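Local coordinates for guanine nucleotide exchange protein (Legionella pneumophila, PDB 1XSZ), which probably acts as a guanine nucleotide exchange factor for ADP-ribosylation factor (Arf) GTPases, with a capping domain over its active site, at residues A[201-206]-A[297-302]. Sequence-based numbering, arbitrary orientation.
Sequences TSPGYE and IIQPGQ
The side-chain amide nitrogen of Gln299 is gripped by two acceptors: NE2 donates to the backbone O of Pro203 at 2.9 Å and also to the carboxylate of Glu105. It reaches the Pro203 carbonyl from above its plane, 45° out, while that oxygen lies almost in the plane of the glutamine amide; chi2 of 170° sets CD far out along the extended chain, and the amide lies beside the proline ring, with NE2 3.9 Å from Pro203 CB. Tyr205 and Ile298 form an antiparallel hydrogen-bonded pair, Tyr205 N to Ile298 O at 2.9 Å and Ile298 N to Tyr205 O at 2.8 Å, both nearly straight. Their side chains share one face, CD2 of the ring 4.2 Å from Ile298 CB, against helix 306-315, and the tyrosine hydroxyl bonds to Leu335 O. On the other face Glu206 CG meets Ile297 CG1 at 4.2 Å; in the conformer described, Glu206 forms a salt bridge through OE1 to Arg295 and a hydrogen bond through OE2 to Asn323. Gly204 has backbone angles that call for glycine, and its CA packs 3.5 Å from Ile298 O. The pair illustrates sequence-distant strands joined as inner neighbours of the antiparallel sheet in the RalF capping domain.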
ATOM      1  N   THR A 201      -1.815   2.593  10.810  1.00 18.14           N
ATOM      2  CA  THR A 201      -1.914   3.891  10.146  1.00 17.12           C
ATOM      3  C   THR A 201      -1.052   3.910   8.889  1.00 16.53           C
ATOM      4  O   THR A 201      -0.077   3.166   8.783  1.00 15.75           O
ATOM      5  CB  THR A 201      -1.442   5.039  11.066  1.00 16.18           C
ATOM      6  OG1 THR A 201      -0.058   4.856  11.386  1.00 18.40           O
ATOM      7  CG2 THR A 201      -2.256   5.068  12.354  1.00 17.69           C
ATOM      8  N   SER A 202      -1.409   4.774   7.942  1.00 14.87           N
ATOM      9  CA  SER A 202      -0.669   4.896   6.688  1.00 14.65           C
ATOM     10  C   SER A 202      -0.087   6.301   6.529  1.00 13.64           C
ATOM     11  O   SER A 202      -0.567   7.259   7.142  1.00 14.12           O
ATOM     12  CB  SER A 202      -1.590   4.589   5.505  1.00 16.04           C
ATOM     13  OG  SER A 202      -2.061   3.253   5.562  1.00 16.72           O
ATOM     14  N   PRO A 203       0.962   6.442   5.711  1.00 12.84           N
ATOM     15  CA  PRO A 203       1.585   7.751   5.496  1.00 13.00           C
ATOM     16  C   PRO A 203       0.586   8.803   5.015  1.00 13.53           C
ATOM     17  O   PRO A 203      -0.345   8.498   4.264  1.00 13.80           O
ATOM     18  CB  PRO A 203       2.655   7.463   4.439  1.00 15.08           C
ATOM     19  CG  PRO A 203       2.994   6.023   4.682  1.00 15.04           C
ATOM     20  CD  PRO A 203       1.660   5.389   4.947  1.00 14.55           C
ATOM     21  N   GLY A 204       0.795  10.036   5.469  1.00 13.10           N
ATOM     22  CA  GLY A 204      -0.056  11.140   5.056  1.00 12.55           C
ATOM     23  C   GLY A 204      -1.214  11.448   5.978  1.00 12.23           C
ATOM     24  O   GLY A 204      -1.142  11.223   7.183  1.00 12.88           O
ATOM     25  N   TYR A 205      -2.285  11.973   5.397  1.00 11.97           N
ATOM     26  CA  TYR A 205      -3.490  12.317   6.139  1.00 11.83           C
ATOM     27  C   TYR A 205      -4.552  11.257   5.897  1.00 11.20           C
ATOM     28  O   TYR A 205      -4.831  10.910   4.744  1.00 12.63           O
ATOM     29  CB  TYR A 205      -4.082  13.645   5.639  1.00 11.89           C
ATOM     30  CG  TYR A 205      -3.140  14.824   5.617  1.00 11.20           C
ATOM     31  CD1 TYR A 205      -2.816  15.503   6.787  1.00 11.28           C
ATOM     32  CD2 TYR A 205      -2.594  15.276   4.420  1.00 13.24           C
ATOM     33  CE1 TYR A 205      -1.972  16.607   6.765  1.00 13.41           C
ATOM     34  CE2 TYR A 205      -1.748  16.374   4.382  1.00 13.19           C
ATOM     35  CZ  TYR A 205      -1.441  17.038   5.559  1.00 12.02           C
ATOM     36  OH  TYR A 205      -0.621  18.136   5.516  1.00 12.97           O
ATOM     37  N   GLU A 206      -5.129  10.724   6.966  0.50  8.80           N
ATOM     38  CA  GLU A 206      -6.195   9.759   6.793  0.50  8.93           C
ATOM     39  C   GLU A 206      -7.450  10.273   7.459  0.50  9.00           C
ATOM     40  O   GLU A 206      -7.422  10.686   8.621  0.50  7.95           O
ATOM     41  CB  GLU A 206      -5.868   8.390   7.395  0.50  9.66           C
ATOM     42  CG  GLU A 206      -6.993   7.387   7.114  0.50 12.99           C
ATOM     43  CD  GLU A 206      -6.791   6.022   7.741  0.50 16.24           C
ATOM     44  OE1 GLU A 206      -7.608   5.124   7.442  0.50 17.45           O
ATOM     45  OE2 GLU A 206      -5.838   5.843   8.527  0.50 18.30           O
ATOM     46  N   ILE A 297      -7.223   8.614   2.058  1.00 11.51           N
ATOM     47  CA  ILE A 297      -5.813   8.785   2.383  1.00 12.10           C
ATOM     48  C   ILE A 297      -5.233   9.784   1.392  1.00 11.23           C
ATOM     49  O   ILE A 297      -5.274   9.562   0.177  1.00 12.38           O
ATOM     50  CB  ILE A 297      -5.043   7.441   2.294  1.00 12.55           C
ATOM     51  CG1 ILE A 297      -5.636   6.432   3.285  1.00 14.52           C
ATOM     52  CG2 ILE A 297      -3.569   7.673   2.589  1.00 13.49           C
ATOM     53  CD1 ILE A 297      -5.019   5.042   3.210  1.00 16.22           C
ATOM     54  N   ILE A 298      -4.697  10.883   1.915  1.00 12.53           N
ATOM     55  CA  ILE A 298      -4.132  11.951   1.097  1.00 12.15           C
ATOM     56  C   ILE A 298      -2.642  12.067   1.362  1.00 12.11           C
ATOM     57  O   ILE A 298      -2.222  12.241   2.507  1.00 11.99           O
ATOM     58  CB  ILE A 298      -4.819  13.295   1.425  1.00 12.74           C
ATOM     59  CG1 ILE A 298      -6.329  13.159   1.216  1.00 13.97           C
ATOM     60  CG2 ILE A 298      -4.248  14.404   0.560  1.00 14.23           C
ATOM     61  CD1 ILE A 298      -7.131  14.393   1.603  1.00 14.71           C
ATOM     62  N   GLN A 299      -1.844  11.978   0.303  1.00 12.52           N
ATOM     63  CA  GLN A 299      -0.395  12.038   0.439  1.00 13.89           C
ATOM     64  C   GLN A 299       0.256  13.027  -0.509  1.00 14.00           C
ATOM     65  O   GLN A 299      -0.039  13.043  -1.700  1.00 15.48           O
ATOM     66  CB  GLN A 299       0.206  10.652   0.188  1.00 14.88           C
ATOM     67  CG  GLN A 299      -0.340   9.578   1.107  1.00 15.03           C
ATOM     68  CD  GLN A 299       0.064   8.177   0.693  1.00 15.51           C
ATOM     69  OE1 GLN A 299       0.395   7.923  -0.467  1.00 18.33           O
ATOM     70  NE2 GLN A 299       0.014   7.250   1.639  1.00 13.60           N
ATOM     71  N   PRO A 300       1.153  13.869   0.011  1.00 14.76           N
ATOM     72  CA  PRO A 300       1.829  14.838  -0.854  1.00 15.28           C
ATOM     73  C   PRO A 300       2.964  14.151  -1.606  1.00 18.20           C
ATOM     74  O   PRO A 300       3.570  13.207  -1.093  1.00 18.93           O
ATOM     75  CB  PRO A 300       2.344  15.880   0.134  1.00 17.11           C
ATOM     76  CG  PRO A 300       2.657  15.048   1.351  1.00 17.19           C
ATOM     77  CD  PRO A 300       1.483  14.092   1.430  1.00 15.47           C
ATOM     78  N   GLY A 301       3.240  14.620  -2.819  1.00 19.28           N
ATOM     79  CA  GLY A 301       4.320  14.055  -3.605  1.00 21.82           C
ATOM     80  C   GLY A 301       5.649  14.616  -3.141  1.00 23.53           C
ATOM     81  O   GLY A 301       5.694  15.415  -2.205  1.00 23.64           O
ATOM     82  N   GLN A 302       6.736  14.217  -3.795  1.00 26.28           N
ATOM     83  CA  GLN A 302       8.059  14.691  -3.406  1.00 28.49           C
ATOM     84  C   GLN A 302       8.409  16.085  -3.929  1.00 29.32           C
ATOM     85  O   GLN A 302       9.289  16.745  -3.380  1.00 30.93           O
ATOM     86  CB  GLN A 302       9.132  13.693  -3.851  1.00 30.84           C
ATOM     87  CG  GLN A 302       9.188  13.450  -5.348  1.00 35.16           C
ATOM     88  CD  GLN A 302      10.319  12.515  -5.736  1.00 37.68           C
ATOM     89  OE1 GLN A 302      11.493  12.821  -5.521  1.00 40.35           O
ATOM     90  NE2 GLN A 302       9.970  11.368  -6.307  1.00 39.98           N
TER